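Local coordinates for protein pyridine nucleotide-disulphide oxidoreductase dimerisation region (Escherichia coli BL21, PDB 6KYY) that is an FAD-containing flavoprotein disulfide reductase, induced by hypochlorous acid, that binds copper(II) and is probably involved in resistance to reactive chlorine stress, at residues Y337-F340 / P344-R347; L402-H407 / P434-S439; V317-E320 / K326-T329; G19-T24 / W295-V300; T69-A74 / A185-K190. One frame throughout, in Å; residues are numbered along the deposited sequence.

Contact 1: residues Y337-F340 / P344-R347; sequences YSVF and PLSR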
# COMPACT_ATOMS: atom_id res chain seq x y z
N TYR B 337 -8.90 11.35 0.26
CA TYR B 337 -9.54 10.72 1.41
C TYR B 337 -9.79 9.26 1.10
O TYR B 337 -9.76 8.84 -0.06
CB TYR B 337 -10.84 11.44 1.80
CG TYR B 337 -11.95 11.35 0.77
CD1 TYR B 337 -12.09 12.33 -0.21
CD2 TYR B 337 -12.87 10.31 0.80
CE1 TYR B 337 -13.11 12.25 -1.15
CE2 TYR B 337 -13.89 10.23 -0.13
CZ TYR B 337 -14.00 11.20 -1.10
OH TYR B 337 -15.02 11.13 -2.03
N SER B 338 -10.05 8.48 2.15
CA SER B 338 -10.24 7.05 2.01
C SER B 338 -11.29 6.55 3.00
O SER B 338 -11.32 6.98 4.15
CB SER B 338 -8.92 6.28 2.21
OG SER B 338 -7.83 6.98 1.63
N VAL B 339 -12.13 5.63 2.53
CA VAL B 339 -13.16 4.98 3.34
C VAL B 339 -12.67 3.57 3.62
O VAL B 339 -12.58 2.74 2.71
CB VAL B 339 -14.52 4.97 2.63
CG1 VAL B 339 -15.61 4.49 3.58
CG2 VAL B 339 -14.83 6.35 2.09
N PHE B 340 -12.38 3.28 4.89
CA PHE B 340 -11.67 2.06 5.25
C PHE B 340 -12.64 0.90 5.46
O PHE B 340 -12.84 0.39 6.56
CB PHE B 340 -10.79 2.30 6.47
CG PHE B 340 -9.55 3.07 6.17
CD1 PHE B 340 -9.57 4.45 6.10
CD2 PHE B 340 -8.35 2.41 5.92
CE1 PHE B 340 -8.42 5.16 5.81
CE2 PHE B 340 -7.20 3.11 5.63
CZ PHE B 340 -7.24 4.49 5.57
N PRO B 344 -11.08 -1.03 0.77
CA PRO B 344 -11.22 0.40 1.06
C PRO B 344 -11.44 1.24 -0.19
O PRO B 344 -10.98 0.90 -1.29
CB PRO B 344 -9.90 0.76 1.75
CG PRO B 344 -8.96 -0.34 1.42
CD PRO B 344 -9.78 -1.57 1.22
N LEU B 345 -12.15 2.35 -0.01
CA LEU B 345 -12.50 3.28 -1.08
C LEU B 345 -11.67 4.55 -0.91
O LEU B 345 -11.89 5.32 0.03
CB LEU B 345 -13.99 3.60 -1.06
CG LEU B 345 -14.61 4.50 -2.14
CD1 LEU B 345 -14.58 5.98 -1.74
CD2 LEU B 345 -13.93 4.29 -3.49
N SER B 346 -10.73 4.78 -1.83
CA SER B 346 -9.87 5.95 -1.81
C SER B 346 -10.19 6.85 -2.99
O SER B 346 -10.56 6.38 -4.07
CB SER B 346 -8.39 5.55 -1.84
OG SER B 346 -8.03 4.89 -0.64
N ARG B 347 -10.06 8.16 -2.78
CA ARG B 347 -10.54 9.13 -3.75
C ARG B 347 -9.68 10.38 -3.74
O ARG B 347 -9.12 10.77 -2.71
CB ARG B 347 -12.00 9.50 -3.48
CG ARG B 347 -13.01 8.50 -4.01
CD ARG B 347 -13.87 9.12 -5.09
NE ARG B 347 -14.53 10.32 -4.60
CZ ARG B 347 -14.39 11.53 -5.15
NH1 ARG B 347 -13.61 11.69 -6.20
NH2 ARG B 347 -15.04 12.57 -4.64
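Strands 337-339 and 345-347 run antiparallel, their axes 4.4 Å apart at an angle of 165°, as the two arms of a beta hairpin. Tyr-337 with Arg-347 and Val-339 with Leu-345 are hydrogen-bonded pairs, and Ser-338 with Ser-346 is the non-hydrogen-bonded pair between them. In the first pair Tyr-337 N gives to Arg-347 O at 3.0 Å and Arg-347 N returns a bond to Tyr-337 O at 2.8 Å; Val-339 and Leu-345 exchange an equivalent pair of bonds.

Tyr-337, Val-339, Leu-345 and Arg-347 share one face of the sheet. A chi1 of 66° sets Tyr-337 CG between its own backbone N and carbonyl carbon, which lays the ring over the neighbouring strand. Arg-347 CB sits over that ring in a CH-pi contact, 3.9 Å from the centroid, and the rest of the arginine runs beside the ring in the same direction. The guanidinium stands at 90° to the ring and meets Tyr-337 OH at its edge, through weak bonds from NE (2.7 Å) and NH2. Glu-204 ties both ends down more firmly, with a salt bridge to Arg-347 and a hydrogen bond to the tyrosine hydroxyl. Val-339 CG2 touches Leu-345 CD1 at 3.9 Å. On the other face, Ser-338 OG and Ser-346 OG share a hydrogen bond of 3.1 Å.

At the hairpin's turn Phe-340 touches FAD and packs on Pro-434 of the second subunit. Strand 337-339 is outermost in its antiparallel sheet within this chain; strand 345-349 pairs on its other side with strand 396-402, while helix 406-418 packs against Pro-344 and Ser-346.

Contact 2: residues L402-H407 / P434-S439; sequences LCVDSH and PSMSES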
# COMPACT_ATOMS: atom_id res chain seq x y z
N LEU B 402 -11.38 1.82 -5.61
CA LEU B 402 -12.08 0.90 -4.72
C LEU B 402 -11.38 -0.45 -4.84
O LEU B 402 -11.77 -1.31 -5.63
CB LEU B 402 -13.56 0.81 -5.09
CG LEU B 402 -14.46 -0.01 -4.18
CD1 LEU B 402 -14.28 0.40 -2.73
CD2 LEU B 402 -15.92 0.14 -4.59
N CYS B 403 -10.33 -0.63 -4.04
CA CYS B 403 -9.51 -1.83 -4.13
C CYS B 403 -8.84 -2.07 -2.79
O CYS B 403 -8.86 -1.21 -1.90
CB CYS B 403 -8.46 -1.69 -5.23
SG CYS B 403 -7.71 -0.06 -5.29
N VAL B 404 -8.24 -3.25 -2.65
CA VAL B 404 -7.37 -3.50 -1.52
C VAL B 404 -6.13 -2.63 -1.65
O VAL B 404 -5.60 -2.42 -2.75
CB VAL B 404 -7.00 -4.99 -1.44
CG1 VAL B 404 -8.11 -5.78 -0.75
CG2 VAL B 404 -6.74 -5.55 -2.83
N ASP B 405 -5.67 -2.09 -0.52
CA ASP B 405 -4.53 -1.17 -0.48
C ASP B 405 -4.80 0.10 -1.29
O ASP B 405 -3.87 0.72 -1.82
CB ASP B 405 -3.24 -1.84 -0.96
CG ASP B 405 -2.56 -2.63 0.13
OD1 ASP B 405 -2.53 -2.15 1.28
OD2 ASP B 405 -2.04 -3.73 -0.16
N SER B 406 -6.07 0.51 -1.38
CA SER B 406 -6.39 1.75 -2.07
C SER B 406 -5.83 2.96 -1.34
O SER B 406 -5.51 3.97 -1.97
CB SER B 406 -7.91 1.88 -2.22
OG SER B 406 -8.55 1.68 -0.97
N HIS B 407 -5.69 2.88 -0.01
CA HIS B 407 -5.23 3.99 0.80
C HIS B 407 -3.77 4.36 0.53
O HIS B 407 -3.35 5.45 0.95
CB HIS B 407 -5.41 3.67 2.28
CG HIS B 407 -4.78 2.38 2.70
ND1 HIS B 407 -5.23 1.16 2.25
CD2 HIS B 407 -3.74 2.12 3.52
CE1 HIS B 407 -4.49 0.20 2.78
NE2 HIS B 407 -3.58 0.76 3.56
N PRO B 434 4.52 -8.31 -7.97
CA PRO B 434 3.11 -7.94 -8.12
C PRO B 434 2.68 -6.85 -7.15
O PRO B 434 3.06 -6.90 -5.98
CB PRO B 434 2.36 -9.26 -7.83
CG PRO B 434 3.42 -10.31 -7.65
CD PRO B 434 4.67 -9.59 -7.27
N SER B 435 1.91 -5.89 -7.63
CA SER B 435 1.45 -4.77 -6.81
C SER B 435 0.04 -4.39 -7.22
O SER B 435 -0.49 -4.85 -8.24
CB SER B 435 2.39 -3.56 -6.94
OG SER B 435 1.91 -2.65 -7.92
N MET B 436 -0.58 -3.55 -6.40
CA MET B 436 -1.83 -2.92 -6.76
C MET B 436 -1.62 -1.57 -7.43
O MET B 436 -2.47 -1.12 -8.21
CB MET B 436 -2.72 -2.76 -5.53
CG MET B 436 -3.03 -4.05 -4.81
SD MET B 436 -4.00 -5.16 -5.84
CE MET B 436 -5.48 -4.19 -6.09
N SER B 437 -0.49 -0.91 -7.14
CA SER B 437 -0.18 0.35 -7.81
C SER B 437 0.14 0.13 -9.28
O SER B 437 -0.08 1.03 -10.10
CB SER B 437 0.99 1.03 -7.10
OG SER B 437 0.86 0.96 -5.70
N GLU B 438 0.66 -1.05 -9.64
CA GLU B 438 1.00 -1.33 -11.03
C GLU B 438 -0.23 -1.37 -11.92
O GLU B 438 -0.10 -1.15 -13.13
CB GLU B 438 1.76 -2.65 -11.13
CG GLU B 438 0.89 -3.87 -10.86
CD GLU B 438 1.47 -5.14 -11.43
OE1 GLU B 438 2.05 -5.09 -12.54
OE2 GLU B 438 1.35 -6.19 -10.77
N SER B 439 -1.41 -1.65 -11.36
CA SER B 439 -2.62 -1.69 -12.18
C SER B 439 -2.93 -0.34 -12.80
O SER B 439 -3.71 -0.28 -13.75
CB SER B 439 -3.80 -2.17 -11.34
OG SER B 439 -3.97 -1.36 -10.19
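A type II beta turn from Cys-403 to Ser-406, leading from strand 396-402 into helix 406-418 of the dimerisation domain, receives the side chain of Met-436 from the loop that follows the putative catalytic His-433. The contact is small and apolar, and one methionine carries all of it. Met-436 folds back at both chi2 (-64°) and chi3 (-62°), and this compact hook brings its methyl group to the turn. There CE lies 3.8 Å from Val-404 CG2 and 4.0 Å from Cys-403 CB, while SD also runs past the valine methyl. Nearer the methionine backbone, CG rests 3.7 Å from Val-404 O and packs more loosely against CB of Asp-405. Met-409 and helix 373-377 also touch the methionine side chain, so it is enclosed by more than the turn.

The loop carrying Met-436 has its own internal bracing. Ser-435 OG accepts from Glu-438 N at 2.7 Å, an ST motif, and Ser-435 N gives to Glu-438 OE2 at 3.2 Å, arriving from above the carboxylate plane. That same carboxylate oxygen is hydrogen-bonded to His-433 ND1, which probably positions the imidazole. Glu-408 of the second subunit accepts from Met-436 N. A His-Glu pair brought to the subunit interface by a C-terminal loop, here with a cis peptide between His-433 and Pro-434, is characteristic of this family of pyridine nucleotide-disulfide oxidoreductases.

Contact 3: residues V317-E320 / K326-T329; sequences VRDE and KRST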
# COMPACT_ATOMS: atom_id res chain seq x y z
N VAL B 317 1.01 27.14 10.70
CA VAL B 317 1.40 27.96 11.84
C VAL B 317 2.90 27.85 12.12
O VAL B 317 3.52 28.80 12.59
CB VAL B 317 0.56 27.60 13.08
CG1 VAL B 317 -0.93 27.63 12.73
CG2 VAL B 317 0.95 26.24 13.64
N ARG B 318 3.50 26.69 11.83
CA ARG B 318 4.95 26.57 12.01
C ARG B 318 5.70 27.42 11.00
O ARG B 318 6.80 27.90 11.29
CB ARG B 318 5.38 25.11 11.89
CG ARG B 318 6.82 24.84 12.32
CD ARG B 318 7.72 24.60 11.12
NE ARG B 318 9.13 24.80 11.44
CZ ARG B 318 9.94 25.60 10.75
NH1 ARG B 318 11.21 25.73 11.11
NH2 ARG B 318 9.48 26.27 9.70
N ASP B 319 5.11 27.64 9.82
CA ASP B 319 5.73 28.50 8.82
C ASP B 319 5.61 29.98 9.18
O ASP B 319 6.34 30.80 8.62
CB ASP B 319 5.11 28.25 7.45
CG ASP B 319 6.01 28.67 6.31
OD1 ASP B 319 7.25 28.67 6.50
OD2 ASP B 319 5.49 28.99 5.23
N GLU B 320 4.71 30.33 10.10
CA GLU B 320 4.58 31.72 10.51
C GLU B 320 5.43 32.04 11.74
O GLU B 320 6.05 33.11 11.81
CB GLU B 320 3.11 32.06 10.80
CG GLU B 320 2.88 33.51 11.16
CD GLU B 320 1.42 33.90 11.11
OE1 GLU B 320 1.00 34.51 10.10
OE2 GLU B 320 0.69 33.61 12.08
N LYS B 326 5.29 32.52 4.95
CA LYS B 326 3.92 32.07 5.19
C LYS B 326 3.51 30.99 4.20
O LYS B 326 3.56 31.20 2.98
CB LYS B 326 2.98 33.26 5.08
CG LYS B 326 1.63 33.06 5.68
CD LYS B 326 0.65 33.99 5.01
CE LYS B 326 0.17 33.42 3.70
NZ LYS B 326 -0.45 34.48 2.87
N ARG B 327 3.12 29.83 4.73
CA ARG B 327 2.27 28.90 4.02
C ARG B 327 0.81 29.24 4.31
O ARG B 327 0.51 30.04 5.20
CB ARG B 327 2.59 27.46 4.42
CG ARG B 327 3.68 26.81 3.58
CD ARG B 327 3.43 25.32 3.40
NE ARG B 327 2.06 25.06 2.96
CZ ARG B 327 1.25 24.18 3.54
NH1 ARG B 327 1.67 23.48 4.58
NH2 ARG B 327 0.02 24.00 3.08
N SER B 328 -0.10 28.63 3.56
CA SER B 328 -1.51 28.99 3.69
C SER B 328 -2.38 27.78 3.41
O SER B 328 -1.93 26.79 2.81
CB SER B 328 -1.88 30.14 2.74
OG SER B 328 -3.22 30.01 2.31
N THR B 329 -3.63 27.85 3.86
CA THR B 329 -4.61 26.85 3.46
C THR B 329 -5.00 27.00 2.00
O THR B 329 -5.54 26.06 1.41
CB THR B 329 -5.86 26.91 4.34
OG1 THR B 329 -6.59 28.11 4.06
CG2 THR B 329 -5.49 26.85 5.81
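Asp-319 turns its carboxylate onto the backbone that joins Lys-326 to Arg-327. Its CG lies anti to the backbone N (chi1 -157°), carrying the group off the helix toward the returning chain. OD2 is modelled very close to Lys-326 C and Arg-327 N, an approach that is doubtful at this resolution; the angle at the amide is poor and no hydrogen bond is made. The same oxygen meets the first carbons of the arginine side chain, 3.3 Å from Arg-327 CG and 3.4 Å from Arg-327 CB. Behind it, Asp-319 CB reaches Arg-327 CB at 4.0 Å.

The charged ends of the pair do not come together: Asp-319 OD2 and Arg-327 NE stay 5.7 Å apart, too far for a salt bridge, so any attraction is probably weak. Bends at chi2 and chi3 lead the guanidinium away from the aspartate, and it forms its salt bridge with Asp-312, about two turns earlier on the same helix. Lys-326 contributes mainly through its backbone, and its side chain is exposed.

The contact brackets the end of helix 307-321, where the chain doubles back along the helix before strand 337-339. Val-317 faces the other way, onto Leu-25 of helix 20-31 and the loop residue Met-297, while Arg-327 lies along Arg-315 and Ile-316.

Contact 4: residues G19-T24 / W295-V300; sequences GKAGKT and WAMGDV. With FAD (flavin-adenine dinucleotide), chain N.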
# COMPACT_ATOMS: atom_id res chain seq x y z
N GLY B 19 -4.43 17.38 20.24
CA GLY B 19 -4.70 17.03 18.87
C GLY B 19 -3.43 16.85 18.05
O GLY B 19 -2.31 17.02 18.52
N LYS B 20 -3.63 16.49 16.78
CA LYS B 20 -2.50 16.24 15.89
C LYS B 20 -1.66 17.49 15.70
O LYS B 20 -0.43 17.45 15.82
CB LYS B 20 -3.00 15.72 14.54
CG LYS B 20 -1.90 15.32 13.58
CD LYS B 20 -0.90 14.38 14.25
CE LYS B 20 0.08 13.81 13.24
NZ LYS B 20 0.27 12.35 13.42
N ALA B 21 -2.31 18.62 15.42
CA ALA B 21 -1.57 19.86 15.16
C ALA B 21 -0.89 20.36 16.43
O ALA B 21 0.29 20.73 16.40
CB ALA B 21 -2.51 20.92 14.61
N GLY B 22 -1.61 20.38 17.55
CA GLY B 22 -1.07 20.98 18.76
C GLY B 22 0.06 20.17 19.36
O GLY B 22 1.08 20.72 19.77
N LYS B 23 -0.10 18.85 19.44
CA LYS B 23 0.97 18.01 19.95
C LYS B 23 2.20 18.06 19.05
O LYS B 23 3.31 17.80 19.53
CB LYS B 23 0.49 16.56 20.12
CG LYS B 23 0.61 15.69 18.88
CD LYS B 23 -0.16 14.39 19.07
CE LYS B 23 -0.01 13.46 17.88
NZ LYS B 23 -0.50 12.09 18.21
N THR B 24 2.04 18.39 17.77
CA THR B 24 3.19 18.57 16.90
C THR B 24 3.80 19.96 17.07
O THR B 24 5.03 20.11 17.04
CB THR B 24 2.80 18.34 15.44
OG1 THR B 24 1.98 17.17 15.34
CG2 THR B 24 4.03 18.16 14.57
N TRP B 295 -4.77 31.21 17.68
CA TRP B 295 -4.90 30.36 16.50
C TRP B 295 -5.90 29.25 16.76
O TRP B 295 -6.22 28.92 17.91
CB TRP B 295 -3.54 29.75 16.11
CG TRP B 295 -2.58 30.70 15.47
CD1 TRP B 295 -2.27 30.77 14.15
CD2 TRP B 295 -1.78 31.69 16.13
NE1 TRP B 295 -1.33 31.75 13.93
CE2 TRP B 295 -1.02 32.33 15.13
CE3 TRP B 295 -1.64 32.10 17.46
CZ2 TRP B 295 -0.13 33.36 15.43
CZ3 TRP B 295 -0.76 33.12 17.75
CH2 TRP B 295 -0.01 33.74 16.74
N ALA B 296 -6.39 28.66 15.67
CA ALA B 296 -7.23 27.47 15.74
C ALA B 296 -6.74 26.47 14.71
O ALA B 296 -6.46 26.84 13.56
CB ALA B 296 -8.70 27.82 15.49
N MET B 297 -6.62 25.21 15.12
CA MET B 297 -6.13 24.15 14.26
C MET B 297 -7.00 22.92 14.41
O MET B 297 -7.52 22.63 15.49
CB MET B 297 -4.67 23.79 14.59
CG MET B 297 -3.65 24.86 14.23
SD MET B 297 -2.10 24.63 15.12
CE MET B 297 -2.70 24.45 16.79
N GLY B 298 -7.17 22.19 13.31
CA GLY B 298 -7.87 20.93 13.34
C GLY B 298 -9.36 21.06 13.11
O GLY B 298 -9.87 22.06 12.59
N ASP B 299 -10.08 20.02 13.54
CA ASP B 299 -11.52 19.92 13.31
C ASP B 299 -12.32 21.02 14.00
O ASP B 299 -13.51 21.18 13.69
CB ASP B 299 -12.02 18.55 13.76
CG ASP B 299 -11.16 17.42 13.24
OD1 ASP B 299 -10.41 17.63 12.27
OD2 ASP B 299 -11.22 16.31 13.82
N VAL B 300 -11.71 21.76 14.92
CA VAL B 300 -12.39 22.90 15.53
C VAL B 300 -12.57 24.06 14.57
O VAL B 300 -13.31 25.00 14.87
CB VAL B 300 -11.63 23.35 16.79
CG1 VAL B 300 -10.47 24.27 16.42
CG2 VAL B 300 -12.57 24.04 17.77
PA FAD N . -8.20 16.04 18.25
O1A FAD N . -9.67 15.85 18.13
O2A FAD N . -7.34 14.88 17.75
O5B FAD N . -7.81 16.38 19.73
C5B FAD N . -8.79 16.88 20.67
C4B FAD N . -8.20 16.82 22.06
O4B FAD N . -8.50 18.04 22.77
C3B FAD N . -8.70 15.67 22.94
O3B FAD N . -7.62 15.05 23.61
C2B FAD N . -9.67 16.37 23.90
O2B FAD N . -9.72 15.70 25.16
C1B FAD N . -9.01 17.73 24.05
N9A FAD N . -9.91 18.80 24.47
C8A FAD N . -11.15 19.09 23.95
N7A FAD N . -11.74 20.11 24.53
C5A FAD N . -10.83 20.52 25.49
C6A FAD N . -10.85 21.56 26.43
N6A FAD N . -11.87 22.41 26.58
N1A FAD N . -9.77 21.70 27.24
C2A FAD N . -8.75 20.85 27.10
N3A FAD N . -8.62 19.84 26.24
C4A FAD N . -9.69 19.72 25.46
N1 FAD N . -9.00 11.04 10.16
C2 FAD N . -8.24 10.59 9.12
O2 FAD N . -7.41 11.32 8.56
N3 FAD N . -8.38 9.29 8.68
C4 FAD N . -9.27 8.35 9.17
O4 FAD N . -9.30 7.22 8.70
C4X FAD N . -10.08 8.84 10.27
N5 FAD N . -10.92 8.02 10.83
C5X FAD N . -11.69 8.49 11.88
C6 FAD N . -12.61 7.62 12.47
C7 FAD N . -13.41 8.04 13.53
C7M FAD N . -14.39 7.08 14.15
C8 FAD N . -13.29 9.35 14.01
C8M FAD N . -14.13 9.84 15.16
C9 FAD N . -12.37 10.22 13.42
C9A FAD N . -11.58 9.80 12.36
N10 FAD N . -10.63 10.65 11.75
C10 FAD N . -9.87 10.20 10.70
C1' FAD N . -10.47 12.04 12.20
C2' FAD N . -9.36 12.21 13.24
O2' FAD N . -9.69 11.49 14.43
C3' FAD N . -9.21 13.69 13.57
O3' FAD N . -9.54 14.46 12.42
C4' FAD N . -7.82 14.09 14.06
O4' FAD N . -7.58 13.53 15.35
C5' FAD N . -7.62 15.59 14.09
O5' FAD N . -8.11 16.10 15.35
P FAD N . -7.63 17.50 15.90
O1P FAD N . -6.15 17.70 15.58
O2P FAD N . -8.52 18.58 15.42
O3P FAD N . -7.76 17.35 17.48
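Gly-19 N-caps helix 20-31 and, with Gly-22, belongs to what fits the GxGxxG turn of a Rossmann-type FAD-binding fold; from the first turn of the helix, Ala-21 meets Met-297 just beyond strand 294-296. The bare CA of Gly-19 lies 3.3 Å from FAD O5B, so the backbone comes right up to the diphosphate. Lys-20 follows with its backbone N giving a 3.0 Å hydrogen bond to FAD O1P, so the phosphate sits at the positive end of the helix dipole, which probably helps to steady its charge. Ala-21 makes the protein contact: its CB presses against Met-297 CB at 3.6 Å and Met-297 SD at 3.8 Å, the methionine running alongside the methyl before it bends at chi3. Met-297 CE passes 4.3 Å from Gly-22 N, whose hydrogen bond goes to Asn-133.

Segment 295-300 grips the same phosphate from another direction. Gly-298 brings its CA to 3.2 Å from FAD O2P, and Asp-299 N gives that oxygen a 2.8 Å bond. Beyond the phosphate, Asp-299 OD2 accepts a hydrogen bond from the ribityl hydroxyl O3' of FAD at 2.9 Å.

Contact 5: residues T69-A74 / A185-K190; sequences TDFVRA and ANFGSK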
# COMPACT_ATOMS: atom_id res chain seq x y z
N THR B 69 -11.08 -12.74 12.93
CA THR B 69 -10.60 -13.00 14.27
C THR B 69 -11.73 -12.77 15.28
O THR B 69 -12.62 -11.95 15.06
CB THR B 69 -9.40 -12.09 14.59
OG1 THR B 69 -8.32 -12.42 13.71
CG2 THR B 69 -8.93 -12.25 16.03
N ASP B 70 -11.69 -13.53 16.37
CA ASP B 70 -12.63 -13.34 17.47
C ASP B 70 -12.67 -11.88 17.89
O ASP B 70 -11.64 -11.19 17.93
CB ASP B 70 -12.23 -14.22 18.66
CG ASP B 70 -13.10 -13.98 19.89
OD1 ASP B 70 -12.54 -13.63 20.95
OD2 ASP B 70 -14.33 -14.14 19.78
N PHE B 71 -13.87 -11.39 18.19
CA PHE B 71 -14.06 -9.97 18.46
C PHE B 71 -13.35 -9.54 19.74
O PHE B 71 -12.73 -8.47 19.78
CB PHE B 71 -15.55 -9.64 18.53
CG PHE B 71 -15.84 -8.22 18.93
CD1 PHE B 71 -15.69 -7.19 18.03
CD2 PHE B 71 -16.28 -7.92 20.21
CE1 PHE B 71 -15.96 -5.88 18.39
CE2 PHE B 71 -16.55 -6.62 20.58
CZ PHE B 71 -16.39 -5.60 19.67
N VAL B 72 -13.44 -10.35 20.80
CA VAL B 72 -12.84 -9.96 22.07
C VAL B 72 -11.32 -9.93 21.97
O VAL B 72 -10.67 -9.06 22.55
CB VAL B 72 -13.32 -10.90 23.19
CG1 VAL B 72 -12.90 -10.36 24.55
CG2 VAL B 72 -14.83 -11.08 23.13
N ARG B 73 -10.74 -10.88 21.24
CA ARG B 73 -9.29 -10.87 21.03
C ARG B 73 -8.86 -9.62 20.29
O ARG B 73 -7.81 -9.03 20.59
CB ARG B 73 -8.85 -12.12 20.27
CG ARG B 73 -9.18 -13.43 20.98
CD ARG B 73 -7.94 -14.02 21.64
NE ARG B 73 -7.90 -15.48 21.52
CZ ARG B 73 -8.64 -16.31 22.25
NH1 ARG B 73 -8.53 -17.62 22.07
NH2 ARG B 73 -9.49 -15.84 23.15
N ALA B 74 -9.65 -9.18 19.30
CA ALA B 74 -9.32 -7.97 18.56
C ALA B 74 -9.46 -6.73 19.44
O ALA B 74 -8.66 -5.80 19.34
CB ALA B 74 -10.20 -7.85 17.32
N ALA B 185 -19.63 -6.48 10.25
CA ALA B 185 -20.09 -7.56 9.37
C ALA B 185 -18.95 -8.52 9.04
O ALA B 185 -19.20 -9.69 8.73
CB ALA B 185 -20.68 -6.99 8.09
N ASN B 186 -17.70 -8.05 9.11
CA ASN B 186 -16.56 -8.95 8.97
C ASN B 186 -16.42 -9.83 10.20
O ASN B 186 -16.03 -11.00 10.09
CB ASN B 186 -15.29 -8.14 8.74
CG ASN B 186 -15.03 -7.87 7.27
OD1 ASN B 186 -15.58 -8.55 6.39
ND2 ASN B 186 -14.19 -6.89 6.99
N PHE B 187 -16.72 -9.29 11.38
CA PHE B 187 -16.67 -10.05 12.63
C PHE B 187 -17.79 -11.07 12.74
O PHE B 187 -17.77 -11.87 13.68
CB PHE B 187 -16.72 -9.10 13.82
CG PHE B 187 -15.40 -8.47 14.18
CD1 PHE B 187 -14.25 -9.24 14.22
CD2 PHE B 187 -15.32 -7.12 14.47
CE1 PHE B 187 -13.03 -8.66 14.56
CE2 PHE B 187 -14.11 -6.54 14.80
CZ PHE B 187 -12.96 -7.31 14.84
N GLY B 188 -18.75 -11.07 11.82
CA GLY B 188 -19.85 -12.00 11.85
C GLY B 188 -21.19 -11.43 12.27
O GLY B 188 -22.10 -12.20 12.57
N SER B 189 -21.33 -10.10 12.30
CA SER B 189 -22.54 -9.45 12.78
C SER B 189 -23.41 -9.01 11.61
O SER B 189 -22.91 -8.57 10.57
CB SER B 189 -22.19 -8.25 13.66
OG SER B 189 -23.26 -7.32 13.70
N LYS B 190 -24.73 -9.13 11.79
CA LYS B 190 -25.67 -8.53 10.85
C LYS B 190 -25.77 -7.04 11.13
O LYS B 190 -25.86 -6.61 12.28
CB LYS B 190 -27.04 -9.19 10.96
CG LYS B 190 -27.98 -8.83 9.81
CD LYS B 190 -29.43 -9.18 10.11
CE LYS B 190 -30.37 -8.56 9.08
NZ LYS B 190 -31.73 -9.17 9.09
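The start of helix 71-94 comes up against the chain leaving helix 175-186, with Phe-71 and Phe-187 the nearest residues at 6.4 Å between their CA atoms. Phe-187 is the centre of the contact: its ring is met by Thr-69, Phe-71 and Ala-74, and more distantly by the carbonyl of Asp-70. The two phenylalanines form a T-shaped (edge-to-face) pair: the edge of Phe-71 points to a face of Phe-187, with the planes at 84° and the centroids 5.3 Å apart. Phe-71 CD1 is the leading atom, 3.6 Å from Phe-187 CD2, and it stands over the rim of the ring more than over its middle. A chi1 of 175° puts the Phe-71 ring beside its carbonyl carbon, along the flank of the helix.

Thr-69 O lies at the Phe-187 ring edge, close to its plane and 3.3 Å from CD1 of that ring, where the slightly positive ring hydrogens would suit a carbonyl oxygen. One turn into the helix, Ala-74 CB packs obliquely on Phe-187 CZ at 3.7 Å.

Asp-70 is the N-cap of the helix, its OD1 accepting from Arg-73 N at 3.3 Å. Leu-164 touches both phenylalanines, and Ala-65 of helix 55-65 adds to the cover on Phe-187. Gly-188, with positive phi, turns the chain toward strand 190-194. This is the helix-to-strand passage of a beta-alpha-beta unit: strand 167-171, helix 175-186 and strand 190-194 follow in order within a parallel sheet, as in a Rossmann-type domain.

Overall arrangement
Along the chain contact 4 spans the longest loop, from helix 20-31 to strand 294-296, and contact 5 is nested inside it; contacts 3, 1 and 2 follow in series. Contacts 3 and 4 touch, their centres 13 Å apart, where Val-317 of helix 307-321 packs on Trp-295. Contacts 1 and 2 also meet, 12 Å between centres, through Pro-344 O with Ser-406 OG and Cys-403 N. Contact 5 lies apart from these pairs, its centre 22 Å from that of contact 1 and 44 Å from that of contact 3. Contact 4 holds the FAD diphosphate, with contact 3 behind it, while contacts 1 and 2 lie at the dimer interface, where contact 1 also reaches FAD.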